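Local coordinates for protein aldehyde Dehydrogenase (Burkholderia cenocepacia, PDB 4O6R) that probably oxidises aldehydes to carboxylic acids with NAD(P)+ as electron acceptor, as a tetrameric member of the aldehyde dehydrogenase family that binds AMP in its nucleotide pocket, at residues 101-106 / 325-330; 110-115 / 159-164; 132-137 / 481-486; 308-313 / 374-379. One frame throughout, in Å; residues are numbered along the deposited sequence. Where two conformers were deposited one is given.

Contact 1: residues 101-106 / 325-330; sequences PIRDSR and NTEMGP
The loop 325-330 passes the first turn of helix 102-123 and is joined to it chiefly by water, by carbonyl oxygens and by the ring carbons of P101. At T326 the backbone does the work: its carbonyl O lies 3.4 Å from R103 CD and also accepts from a water that takes the N-H of R103, an amide that the first helical turn leaves without a carbonyl. The threonine hydroxyl turns to the carbonyl of N320, while its methyl CG2 faces P101 CG. E327 comes next. Its CG lies over one face of the R103 guanidinium, 3.8 Å from CZ and offset toward the rim, and the carboxylate is turned 71° from the guanidinium plane. E327 OE2 lies well out of that plane, so no N-H points at it; it stays 4.1 Å from R103 NH1, bridged by a water, while another water ties R103 NE to D104 OD1 and the E327 carbonyl. Beyond M328, G329 N meets P101 CG at 3.5 Å and is hydrogen-bonded to Q285 OE1. Proline is tolerated at this N-cap because, before the helix, its missing N-H costs no helical bond, and its carbonyl accepts from both D104 N and S105 N. R103 reaches the loop with CG in the crowded position between N and the carbonyl carbon (chi1 75°). R317 N holds E327 OE1. R103 and E327 thus probably stabilise each other through field and solvent rather than a direct salt bridge, while H493 O and R496, both of the second subunit, take R103 NH2 and E327 OE2.

Contact 2: residues 110-115 / 159-164; sequences VPRTAA and PLMFTS. With NO3 (nitrate ion), chain F.
T113 points its two branches at different parts of helix 159-172, sitting as a knob among L160, M161, T163 and S164. With OG1 anti to its own carbonyl carbon (chi1 -54°), the hydroxyl lies against the backbone, 3.1 Å from M161 CA, and is hydrogen-bonded to the D109 carbonyl of its own helix. The methyl CG2 takes the other side, 3.7 Å from S164 CB. Small residues suit this close approach, and both hydroxyls of the partner helix are folded back onto their own backbone: S164 OG bonds M161 O on a lone pair, and T163 OG1 bonds L160 O. On one flank V110 CG2 meets L160 CD2 obliquely at 3.7 Å. On another, R112 crosses M161, its CD 3.4 Å from SD, so that thioether and aliphatic stem pack together. The guanidinium tip grips O2 of a nitrate, probably from the crystallisation liquor, in its plane through NH1 and NH2, each at 2.9 Å; K448 also binds this ion. The two segments run almost parallel, their axes 8° apart and 8.1 Å at closest approach. The T163 side chain is about 6 Å from that of V154, which binds AMP. Helices 69-85 and 87-98 pack on V110, and helix 187-199 covers L160 and T163.

Contact 3: residues 132-137 / 481-486; sequences IPVDTG and SVWVNV. With NO3 (nitrate ion), chain I.
Strand 477-485 and the loop between strands 129-131 and 138-153 belong to the protruding antiparallel arm that aldehyde dehydrogenases use for oligomerisation, and here one backbone bond and one apolar touch join them. The hydrogen bond runs from V486 N to G137 O, 2.8 Å, with the acceptor approached nearly along its C=O axis (169°) and the N-H bent to 133°. It lies where the strand ends, and the backbone of G137 is also bonded to D487. Glycine fits this place because its phi of 93° would press a CB against the preceding carbonyl. Several polar partners come from another chain. D135 OD2 makes a salt bridge with R449 of the second subunit, N445 of that subunit takes N485 ND2 while N485 OD1 accepts from G488 N of its own chain, and residues 481-484 pair in parallel with a strand of the second subunit, so the sheet continues across the interface. There W483 also meets W443 of the second subunit, a broad aromatic suited to a joint between chains. A nitrate ion, probably from the crystallisation liquor, lies beside the loop: the D135 amide donates to its O2, although that oxygen's position is uncertain, and R449 of the second subunit also binds it. The apolar touch is V134 against the six-membered ring of W483: the branched valine crosses the indole obliquely and spans two ring carbons, CG2 reaching CZ3 and CG1 lying 3.6 Å from CH2.

Contact 4: residues 308-313 / 374-379; sequences RFVALA and PTIVEA
The phenyl ring of F309 is met obliquely, neither squarely over a face nor at the edge, by the tip of I376: CD1 lies 3.6 Å from CE2 and 3.7 Å from CD2, and CG1 follows at 4.0 Å from CE2. The ring reaches the strand because CG is anti to the backbone N, and A277 of helix 270-282 and V396 of strand 395-401 also touch it. I376 holds CG1 anti to its carbonyl carbon (chi1 -62°) and an extended chain beyond (chi2 170°), which thrusts CD1 across to the helix. That one methyl then meets V310 CG2 at 3.8 Å and A313 CB at 3.7 Å. In this alpha/beta domain helix 302-315 covers a face of the mixed sheet; the axes of segment 308-313 and strand 375-378 lie 154° apart, close to antiparallel, and approach to 9.5 Å. The CG1-CD1 arm of isoleucine is long enough to reach the helix, its branched CB suits a strand, and small alanine leaves it room. The neighbouring strand 353-356, outermost in the sheet, sends L355 and T356 against V310 and I376. Nearer the helix's C-terminal end, P374 packs just before the strand starts, its CG 3.6 Å from A313 O, and F282 covers both A313 and P374.

In the fold
Contacts 1 and 2 share helix 102-123, with centres about 16 Å apart; S105 O probably accepts from V110 N where they meet, so one helix links the loop 325-330 to helix 159-172, whose T163 side chain is about 12 Å from the bound AMP. Contact 4, its centre about 20 Å from that of contact 1, touches it through M328 SD and P374 CG and packs a helix on the seven-stranded sheet. Contact 3 stands apart on the arm, its centre about 58 Å from that of contact 1. Along the chain contact 2 closes first, within the span of contact 1, whereas contacts 1 and 4 interlock. Contacts 1 and 3, on opposite sides of the chain's centre, both meet the second subunit.

Contact 1: residues 101-106 / 325-330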
loop_
_atom_site.group_PDB
_atom_site.type_symbol
_atom_site.label_atom_id
_atom_site.label_comp_id
_atom_site.label_asym_id
_atom_site.label_seq_id
_atom_site.Cartn_x
_atom_site.Cartn_y
_atom_site.Cartn_z
ATOM N N PRO A 101 33.622 -22.096 -1.382
ATOM C CA PRO A 101 34.900 -21.433 -1.088
ATOM C C PRO A 101 34.768 -20.441 0.079
ATOM O O PRO A 101 33.800 -19.686 0.165
ATOM C CB PRO A 101 35.215 -20.699 -2.391
ATOM C CG PRO A 101 34.585 -21.570 -3.457
ATOM C CD PRO A 101 33.340 -22.123 -2.832
ATOM N N ILE A 102 35.746 -20.434 0.968
ATOM C CA ILE A 102 35.760 -19.505 2.101
ATOM C C ILE A 102 35.604 -18.059 1.651
ATOM O O ILE A 102 34.981 -17.261 2.320
ATOM C CB ILE A 102 37.035 -19.724 2.969
ATOM C CG1 ILE A 102 37.020 -18.884 4.259
ATOM C CG2 ILE A 102 38.290 -19.449 2.163
ATOM C CD1 ILE A 102 35.897 -19.192 5.245
ATOM N N ARG A 103 36.128 -17.713 0.484
ATOM C CA ARG A 103 35.930 -16.360 0.022
ATOM C C ARG A 103 34.428 -16.032 -0.211
ATOM O O ARG A 103 34.020 -14.897 0.023
ATOM C CB ARG A 103 36.799 -16.074 -1.202
ATOM C CG ARG A 103 36.310 -16.701 -2.486
ATOM C CD ARG A 103 37.224 -16.307 -3.621
ATOM N NE ARG A 103 36.487 -16.303 -4.865
ATOM C CZ ARG A 103 36.844 -15.657 -5.969
ATOM N NH1 ARG A 103 38.010 -15.003 -6.034
ATOM N NH2 ARG A 103 36.050 -15.721 -7.043
ATOM N N ASP A 104 33.643 -17.029 -0.629
ATOM C CA ASP A 104 32.203 -16.867 -0.900
ATOM C C ASP A 104 31.392 -16.880 0.406
ATOM O O ASP A 104 30.420 -16.117 0.568
ATOM C CB ASP A 104 31.629 -18.011 -1.762
ATOM C CG ASP A 104 32.069 -17.976 -3.218
ATOM O OD1 ASP A 104 32.545 -16.943 -3.725
ATOM O OD2 ASP A 104 31.896 -19.049 -3.877
ATOM N N SER A 105 31.760 -17.746 1.344
ATOM C CA SER A 105 31.040 -17.749 2.604
ATOM C C SER A 105 31.310 -16.448 3.362
ATOM O O SER A 105 30.421 -15.940 3.997
ATOM C CB SER A 105 31.313 -18.987 3.445
ATOM O OG SER A 105 32.676 -19.116 3.694
ATOM N N ARG A 106 32.515 -15.894 3.255
ATOM C CA ARG A 106 32.813 -14.588 3.844
ATOM C C ARG A 106 32.098 -13.417 3.135
ATOM O O ARG A 106 31.547 -12.550 3.805
ATOM C CB ARG A 106 34.322 -14.305 3.837
ATOM C CG ARG A 106 35.158 -15.113 4.799
ATOM C CD ARG A 106 36.619 -15.014 4.385
ATOM N NE ARG A 106 37.505 -15.613 5.357
ATOM C CZ ARG A 106 38.791 -15.852 5.153
ATOM N NH1 ARG A 106 39.344 -15.594 3.977
ATOM N NH2 ARG A 106 39.529 -16.388 6.118
ATOM N N ASN A 325 42.401 -18.461 -1.880
ATOM C CA ASN A 325 42.709 -18.364 -3.304
ATOM C C ASN A 325 41.734 -19.211 -4.140
ATOM O O ASN A 325 41.690 -19.080 -5.337
ATOM C CB ASN A 325 44.164 -18.820 -3.551
ATOM C CG ASN A 325 44.708 -18.380 -4.903
ATOM O OD1 ASN A 325 44.448 -17.269 -5.360
ATOM N ND2 ASN A 325 45.487 -19.244 -5.536
ATOM N N THR A 326 40.979 -20.120 -3.506
ATOM C CA THR A 326 40.049 -20.993 -4.237
ATOM C C THR A 326 38.840 -20.223 -4.765
ATOM O O THR A 326 38.227 -19.480 -4.027
ATOM C CB THR A 326 39.537 -22.147 -3.365
ATOM O OG1 THR A 326 40.626 -23.029 -3.055
ATOM C CG2 THR A 326 38.379 -22.922 -4.058
ATOM N N GLU A 327 38.522 -20.414 -6.048
ATOM C CA GLU A 327 37.384 -19.757 -6.695
ATOM C C GLU A 327 36.177 -20.671 -6.854
ATOM O O GLU A 327 35.058 -20.188 -6.914
ATOM C CB GLU A 327 37.767 -19.240 -8.070
ATOM C CG GLU A 327 38.793 -18.116 -8.058
ATOM C CD GLU A 327 39.209 -17.683 -9.457
ATOM O OE1 GLU A 327 39.496 -18.563 -10.323
ATOM O OE2 GLU A 327 39.243 -16.446 -9.692
ATOM N N MET A 328 36.412 -21.977 -6.956
ATOM C CA MET A 328 35.343 -22.957 -7.035
ATOM C C MET A 328 35.684 -24.176 -6.182
ATOM O O MET A 328 36.750 -24.732 -6.282
ATOM C CB MET A 328 35.083 -23.395 -8.478
ATOM C CG MET A 328 33.962 -24.437 -8.579
ATOM S SD MET A 328 33.491 -24.967 -10.266
ATOM C CE MET A 328 32.503 -23.600 -10.635
ATOM N N GLY A 329 34.747 -24.570 -5.330
ATOM C CA GLY A 329 34.923 -25.736 -4.498
ATOM C C GLY A 329 34.299 -26.968 -5.096
ATOM O O GLY A 329 33.927 -27.000 -6.279
ATOM N N PRO A 330 34.162 -27.997 -4.276
ATOM C CA PRO A 330 33.537 -29.206 -4.738
ATOM C C PRO A 330 32.035 -29.074 -4.684
ATOM O O PRO A 330 31.531 -28.143 -4.055
ATOM C CB PRO A 330 34.002 -30.237 -3.705
ATOM C CG PRO A 330 34.113 -29.450 -2.453
ATOM C CD PRO A 330 34.577 -28.091 -2.868
HETATM O O HOH W 1 38.031 -19.183 -1.310
HETATM O O HOH W 2 38.982 -14.126 -8.525
HETATM O O HOH W 3 34.301 -17.861 -5.723
#

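Contact 2: residues 110-115 / 159-164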
loop_
_atom_site.group_PDB
_atom_site.type_symbol
_atom_site.label_atom_id
_atom_site.label_comp_id
_atom_site.label_asym_id
_atom_site.label_seq_id
_atom_site.Cartn_x
_atom_site.Cartn_y
_atom_site.Cartn_z
ATOM N N VAL A 110 27.548 -15.185 4.601
ATOM C CA VAL A 110 27.303 -14.535 5.874
ATOM C C VAL A 110 26.623 -13.136 5.719
ATOM O O VAL A 110 25.589 -12.912 6.314
ATOM C CB VAL A 110 28.583 -14.465 6.749
ATOM C CG1 VAL A 110 28.337 -13.649 7.994
ATOM C CG2 VAL A 110 29.049 -15.863 7.122
ATOM N N PRO A 111 27.174 -12.231 4.893
ATOM C CA PRO A 111 26.559 -10.911 4.714
ATOM C C PRO A 111 25.101 -10.964 4.232
ATOM O O PRO A 111 24.287 -10.194 4.712
ATOM C CB PRO A 111 27.437 -10.255 3.635
ATOM C CG PRO A 111 28.759 -10.913 3.788
ATOM C CD PRO A 111 28.445 -12.342 4.150
ATOM N N ARG A 112 24.772 -11.874 3.321
ATOM C CA ARG A 112 23.397 -11.941 2.802
ATOM C C ARG A 112 22.451 -12.391 3.895
ATOM O O ARG A 112 21.330 -11.915 3.989
ATOM C CB ARG A 112 23.287 -12.870 1.591
ATOM C CG ARG A 112 23.714 -12.266 0.241
ATOM C CD ARG A 112 24.058 -13.403 -0.706
ATOM N NE ARG A 112 23.789 -13.163 -2.104
ATOM C CZ ARG A 112 23.765 -14.100 -3.057
ATOM N NH1 ARG A 112 23.978 -15.383 -2.779
ATOM N NH2 ARG A 112 23.533 -13.745 -4.315
ATOM N N THR A 113 22.915 -13.319 4.735
ATOM C CA THR A 113 22.129 -13.819 5.857
ATOM C C THR A 113 21.887 -12.712 6.856
ATOM O O THR A 113 20.761 -12.476 7.237
ATOM C CB THR A 113 22.834 -15.018 6.538
ATOM O OG1 THR A 113 23.117 -16.014 5.555
ATOM C CG2 THR A 113 21.973 -15.625 7.596
ATOM N N ALA A 114 22.942 -12.010 7.259
ATOM C CA ALA A 114 22.788 -10.860 8.152
ATOM C C ALA A 114 21.833 -9.782 7.580
ATOM O O ALA A 114 20.953 -9.278 8.277
ATOM C CB ALA A 114 24.144 -10.273 8.488
ATOM N N ALA A 115 22.020 -9.447 6.320
ATOM C CA ALA A 115 21.222 -8.423 5.658
ATOM C C ALA A 115 19.749 -8.779 5.644
ATOM O O ALA A 115 18.895 -7.919 5.849
ATOM C CB ALA A 115 21.708 -8.208 4.233
ATOM N N PRO A 159 22.580 -23.186 2.880
ATOM C CA PRO A 159 21.898 -23.437 4.143
ATOM C C PRO A 159 21.905 -22.260 5.094
ATOM O O PRO A 159 20.879 -21.998 5.728
ATOM C CB PRO A 159 22.627 -24.639 4.742
ATOM C CG PRO A 159 23.847 -24.842 3.927
ATOM C CD PRO A 159 23.668 -24.141 2.617
ATOM N N LEU A 160 23.023 -21.563 5.204
ATOM C CA LEU A 160 23.070 -20.412 6.107
ATOM C C LEU A 160 22.115 -19.329 5.617
ATOM O O LEU A 160 21.275 -18.835 6.367
ATOM C CB LEU A 160 24.491 -19.864 6.209
ATOM C CG LEU A 160 24.729 -18.659 7.114
ATOM C CD1 LEU A 160 24.296 -18.968 8.541
ATOM C CD2 LEU A 160 26.188 -18.241 7.067
ATOM N N MET A 161 22.198 -18.985 4.342
ATOM C CA MET A 161 21.347 -17.922 3.798
ATOM C C MET A 161 19.865 -18.268 3.939
ATOM O O MET A 161 19.047 -17.396 4.237
ATOM C CB MET A 161 21.705 -17.660 2.342
ATOM C CG MET A 161 21.551 -16.225 1.885
ATOM S SD MET A 161 22.246 -16.080 0.217
ATOM C CE MET A 161 21.147 -17.224 -0.663
ATOM N N PHE A 162 19.529 -19.537 3.738
ATOM C CA PHE A 162 18.132 -19.966 3.848
ATOM C C PHE A 162 17.560 -19.796 5.234
ATOM O O PHE A 162 16.349 -19.608 5.350
ATOM C CB PHE A 162 17.934 -21.425 3.411
ATOM C CG PHE A 162 18.049 -21.639 1.932
ATOM C CD1 PHE A 162 17.644 -20.684 1.045
ATOM C CD2 PHE A 162 18.542 -22.824 1.448
ATOM C CE1 PHE A 162 17.769 -20.888 -0.315
ATOM C CE2 PHE A 162 18.639 -23.046 0.109
ATOM C CZ PHE A 162 18.249 -22.087 -0.783
ATOM N N THR A 163 18.389 -19.858 6.285
ATOM C CA THR A 163 17.870 -19.569 7.635
ATOM C C THR A 163 17.203 -18.213 7.675
ATOM O O THR A 163 16.125 -18.054 8.262
ATOM C CB THR A 163 18.927 -19.642 8.775
ATOM O OG1 THR A 163 19.910 -18.606 8.659
ATOM C CG2 THR A 163 19.617 -21.001 8.784
ATOM N N SER A 164 17.850 -17.232 7.061
ATOM C CA SER A 164 17.337 -15.870 7.028
ATOM C C SER A 164 16.161 -15.723 6.066
ATOM O O SER A 164 15.163 -15.086 6.406
ATOM C CB SER A 164 18.440 -14.880 6.689
ATOM O OG SER A 164 18.852 -14.970 5.325
HETATM N N NO3 F . 22.372 -17.017 -5.467
HETATM O O1 NO3 F . 21.471 -16.698 -4.685
HETATM O O2 NO3 F . 23.613 -16.404 -5.429
HETATM O O3 NO3 F . 22.181 -18.023 -6.407
#

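Contact 3: residues 132-137 / 481-486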
loop_
_atom_site.group_PDB
_atom_site.type_symbol
_atom_site.label_atom_id
_atom_site.label_comp_id
_atom_site.label_asym_id
_atom_site.label_seq_id
_atom_site.Cartn_x
_atom_site.Cartn_y
_atom_site.Cartn_z
ATOM N N ILE A 132 -11.609 -0.625 5.670
ATOM C CA ILE A 132 -12.290 -0.792 4.408
ATOM C C ILE A 132 -13.490 0.134 4.364
ATOM O O ILE A 132 -14.288 0.145 5.298
ATOM C CB ILE A 132 -12.826 -2.246 4.270
ATOM C CG1 ILE A 132 -11.755 -3.291 4.556
ATOM C CG2 ILE A 132 -13.463 -2.451 2.914
ATOM C CD1 ILE A 132 -10.514 -3.212 3.669
ATOM N N PRO A 133 -13.680 0.871 3.252
ATOM C CA PRO A 133 -14.838 1.730 3.205
ATOM C C PRO A 133 -16.077 0.897 2.938
ATOM O O PRO A 133 -16.200 0.296 1.867
ATOM C CB PRO A 133 -14.530 2.665 2.036
ATOM C CG PRO A 133 -13.590 1.888 1.162
ATOM C CD PRO A 133 -12.810 1.015 2.073
ATOM N N VAL A 134 -16.975 0.843 3.894
ATOM C CA VAL A 134 -18.171 -0.008 3.766
ATOM C C VAL A 134 -19.443 0.771 4.038
ATOM O O VAL A 134 -19.446 1.993 3.993
ATOM C CB VAL A 134 -18.051 -1.241 4.686
ATOM C CG1 VAL A 134 -16.873 -2.122 4.253
ATOM C CG2 VAL A 134 -17.950 -0.812 6.138
ATOM N N ASP A 135 -20.553 0.081 4.256
ATOM C CA ASP A 135 -21.817 0.781 4.480
ATOM C C ASP A 135 -21.742 1.797 5.599
ATOM O O ASP A 135 -20.968 1.653 6.558
ATOM C CB ASP A 135 -22.952 -0.202 4.764
ATOM C CG ASP A 135 -23.312 -1.056 3.558
ATOM O OD1 ASP A 135 -22.809 -0.792 2.438
ATOM O OD2 ASP A 135 -24.134 -1.974 3.710
ATOM N N THR A 136 -22.552 2.833 5.472
ATOM C CA THR A 136 -22.679 3.857 6.530
ATOM C C THR A 136 -23.001 3.254 7.895
ATOM O O THR A 136 -23.858 2.377 8.021
ATOM C CB THR A 136 -23.731 4.909 6.134
ATOM O OG1 THR A 136 -23.413 5.405 4.818
ATOM C CG2 THR A 136 -23.728 6.095 7.107
ATOM N N GLY A 137 -22.225 3.662 8.900
ATOM C CA GLY A 137 -22.483 3.244 10.261
ATOM C C GLY A 137 -21.734 1.999 10.691
ATOM O O GLY A 137 -21.857 1.565 11.854
ATOM N N SER A 481 -10.736 -9.959 9.446
ATOM C CA SER A 481 -11.638 -8.849 9.188
ATOM C C SER A 481 -12.625 -8.702 10.355
ATOM O O SER A 481 -13.277 -9.679 10.729
ATOM C CB SER A 481 -12.403 -9.104 7.894
ATOM O OG SER A 481 -13.364 -8.106 7.654
ATOM N N VAL A 482 -12.685 -7.526 10.950
ATOM C CA VAL A 482 -13.565 -7.276 12.094
ATOM C C VAL A 482 -14.522 -6.159 11.690
ATOM O O VAL A 482 -14.098 -5.107 11.177
ATOM C CB VAL A 482 -12.801 -6.856 13.364
ATOM C CG1 VAL A 482 -13.780 -6.541 14.491
ATOM C CG2 VAL A 482 -11.830 -7.954 13.825
ATOM N N TRP A 483 -15.798 -6.396 11.919
ATOM C CA TRP A 483 -16.860 -5.425 11.604
ATOM C C TRP A 483 -17.496 -4.956 12.885
ATOM O O TRP A 483 -17.935 -5.802 13.696
ATOM C CB TRP A 483 -17.983 -6.057 10.789
ATOM C CG TRP A 483 -17.662 -6.408 9.384
ATOM C CD1 TRP A 483 -16.883 -7.444 8.958
ATOM C CD2 TRP A 483 -18.159 -5.767 8.204
ATOM N NE1 TRP A 483 -16.860 -7.485 7.582
ATOM C CE2 TRP A 483 -17.605 -6.449 7.091
ATOM C CE3 TRP A 483 -18.976 -4.657 7.980
ATOM C CZ2 TRP A 483 -17.872 -6.086 5.769
ATOM C CZ3 TRP A 483 -19.252 -4.283 6.650
ATOM C CH2 TRP A 483 -18.677 -5.008 5.555
ATOM N N VAL A 484 -17.568 -3.641 13.068
ATOM C CA VAL A 484 -18.377 -3.068 14.164
ATOM C C VAL A 484 -19.601 -2.333 13.617
ATOM O O VAL A 484 -19.472 -1.332 12.919
ATOM C CB VAL A 484 -17.602 -2.072 15.009
ATOM C CG1 VAL A 484 -18.428 -1.664 16.231
ATOM C CG2 VAL A 484 -16.252 -2.670 15.435
ATOM N N ASN A 485 -20.780 -2.802 14.000
ATOM C CA ASN A 485 -21.992 -2.070 13.691
ATOM C C ASN A 485 -22.196 -0.938 14.692
ATOM O O ASN A 485 -22.768 -1.153 15.750
ATOM C CB ASN A 485 -23.187 -2.999 13.720
ATOM C CG ASN A 485 -24.454 -2.294 13.292
ATOM O OD1 ASN A 485 -24.430 -1.108 12.990
ATOM N ND2 ASN A 485 -25.566 -3.022 13.285
ATOM N N VAL A 486 -21.739 0.255 14.344
ATOM C CA VAL A 486 -21.769 1.415 15.244
ATOM C C VAL A 486 -23.137 2.082 15.133
ATOM O O VAL A 486 -23.814 2.300 16.140
ATOM C CB VAL A 486 -20.672 2.424 14.887
ATOM C CG1 VAL A 486 -20.775 3.674 15.747
ATOM C CG2 VAL A 486 -19.281 1.783 14.986
HETATM N N NO3 I . -21.730 -3.466 4.784
HETATM O O1 NO3 I . -21.910 -3.023 5.917
HETATM O O2 NO3 I . -21.102 -2.653 3.851
HETATM O O3 NO3 I . -22.164 -4.757 4.433
#

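Contact 4: residues 308-313 / 374-379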
loop_
_atom_site.group_PDB
_atom_site.type_symbol
_atom_site.label_atom_id
_atom_site.label_comp_id
_atom_site.label_asym_id
_atom_site.label_seq_id
_atom_site.Cartn_x
_atom_site.Cartn_y
_atom_site.Cartn_z
ATOM N N ARG A 308 36.071 -16.402 -25.381
ATOM C CA ARG A 308 36.473 -15.739 -24.156
ATOM C C ARG A 308 35.903 -16.436 -22.896
ATOM O O ARG A 308 36.589 -16.594 -21.907
ATOM C CB ARG A 308 36.054 -14.264 -24.202
ATOM C CG ARG A 308 36.889 -13.485 -25.215
ATOM C CD ARG A 308 36.211 -12.211 -25.631
ATOM N NE ARG A 308 36.215 -11.245 -24.536
ATOM C CZ ARG A 308 35.691 -10.027 -24.604
ATOM N NH1 ARG A 308 35.044 -9.618 -25.683
ATOM N NH2 ARG A 308 35.757 -9.243 -23.559
ATOM N N PHE A 309 34.654 -16.844 -22.971
ATOM C CA PHE A 309 33.958 -17.499 -21.860
ATOM C C PHE A 309 34.559 -18.857 -21.501
ATOM O O PHE A 309 34.748 -19.163 -20.307
ATOM C CB PHE A 309 32.481 -17.646 -22.220
ATOM C CG PHE A 309 31.634 -18.285 -21.155
ATOM C CD1 PHE A 309 31.523 -17.728 -19.908
ATOM C CD2 PHE A 309 30.917 -19.410 -21.437
ATOM C CE1 PHE A 309 30.736 -18.313 -18.925
ATOM C CE2 PHE A 309 30.099 -19.998 -20.479
ATOM C CZ PHE A 309 30.020 -19.465 -19.225
ATOM N N VAL A 310 34.875 -19.655 -22.528
ATOM C CA VAL A 310 35.539 -20.945 -22.322
ATOM C C VAL A 310 36.921 -20.726 -21.687
ATOM O O VAL A 310 37.284 -21.394 -20.731
ATOM C CB VAL A 310 35.639 -21.752 -23.636
ATOM C CG1 VAL A 310 36.510 -22.968 -23.457
ATOM C CG2 VAL A 310 34.265 -22.215 -24.087
ATOM N N ALA A 311 37.660 -19.735 -22.166
ATOM C CA ALA A 311 38.971 -19.435 -21.579
ATOM C C ALA A 311 38.853 -19.075 -20.120
ATOM O O ALA A 311 39.574 -19.623 -19.308
ATOM C CB ALA A 311 39.702 -18.346 -22.350
ATOM N N LEU A 312 37.910 -18.194 -19.780
ATOM C CA LEU A 312 37.707 -17.805 -18.376
ATOM C C LEU A 312 37.347 -19.015 -17.499
ATOM O O LEU A 312 37.903 -19.208 -16.424
ATOM C CB LEU A 312 36.603 -16.750 -18.279
ATOM C CG LEU A 312 36.198 -16.289 -16.885
ATOM C CD1 LEU A 312 37.415 -15.784 -16.138
ATOM C CD2 LEU A 312 35.135 -15.226 -17.029
ATOM N N ALA A 313 36.413 -19.812 -17.980
ATOM C CA ALA A 313 35.930 -20.989 -17.250
ATOM C C ALA A 313 37.057 -21.984 -16.981
ATOM O O ALA A 313 37.170 -22.510 -15.859
ATOM C CB ALA A 313 34.807 -21.664 -18.010
ATOM N N PRO A 374 34.461 -26.746 -14.216
ATOM C CA PRO A 374 33.429 -25.970 -14.907
ATOM C C PRO A 374 33.222 -26.544 -16.291
ATOM O O PRO A 374 34.195 -26.775 -17.015
ATOM C CB PRO A 374 34.022 -24.559 -14.979
ATOM C CG PRO A 374 34.983 -24.492 -13.843
ATOM C CD PRO A 374 35.532 -25.892 -13.667
ATOM N N THR A 375 31.974 -26.825 -16.623
ATOM C CA THR A 375 31.627 -27.581 -17.814
ATOM C C THR A 375 30.686 -26.739 -18.700
ATOM O O THR A 375 29.715 -26.160 -18.211
ATOM C CB THR A 375 30.985 -28.906 -17.410
ATOM O OG1 THR A 375 31.912 -29.672 -16.625
ATOM C CG2 THR A 375 30.603 -29.707 -18.600
ATOM N N ILE A 376 31.045 -26.637 -19.976
ATOM C CA ILE A 376 30.307 -25.896 -20.985
ATOM C C ILE A 376 30.003 -26.830 -22.152
ATOM O O ILE A 376 30.928 -27.376 -22.757
ATOM C CB ILE A 376 31.142 -24.689 -21.488
ATOM C CG1 ILE A 376 31.432 -23.725 -20.352
ATOM C CG2 ILE A 376 30.425 -23.933 -22.614
ATOM C CD1 ILE A 376 32.445 -22.664 -20.739
ATOM N N VAL A 377 28.719 -26.988 -22.479
ATOM C CA VAL A 377 28.288 -27.891 -23.529
ATOM C C VAL A 377 27.430 -27.136 -24.512
ATOM O O VAL A 377 26.430 -26.539 -24.117
ATOM C CB VAL A 377 27.422 -29.049 -22.987
ATOM C CG1 VAL A 377 26.889 -29.889 -24.120
ATOM C CG2 VAL A 377 28.215 -29.899 -22.028
ATOM N N GLU A 378 27.799 -27.176 -25.787
ATOM C CA GLU A 378 26.943 -26.629 -26.806
ATOM C C GLU A 378 25.964 -27.703 -27.258
ATOM O O GLU A 378 26.391 -28.749 -27.751
ATOM C CB GLU A 378 27.749 -26.053 -27.954
ATOM C CG GLU A 378 26.868 -25.312 -28.940
ATOM C CD GLU A 378 27.526 -24.083 -29.588
ATOM O OE1 GLU A 378 28.760 -23.858 -29.517
ATOM O OE2 GLU A 378 26.761 -23.344 -30.197
ATOM N N ALA A 379 24.661 -27.456 -27.080
ATOM C CA ALA A 379 23.639 -28.482 -27.370
ATOM C C ALA A 379 23.213 -28.472 -28.821
ATOM O O ALA A 379 23.184 -27.427 -29.460
ATOM C CB ALA A 379 22.418 -28.306 -26.503
#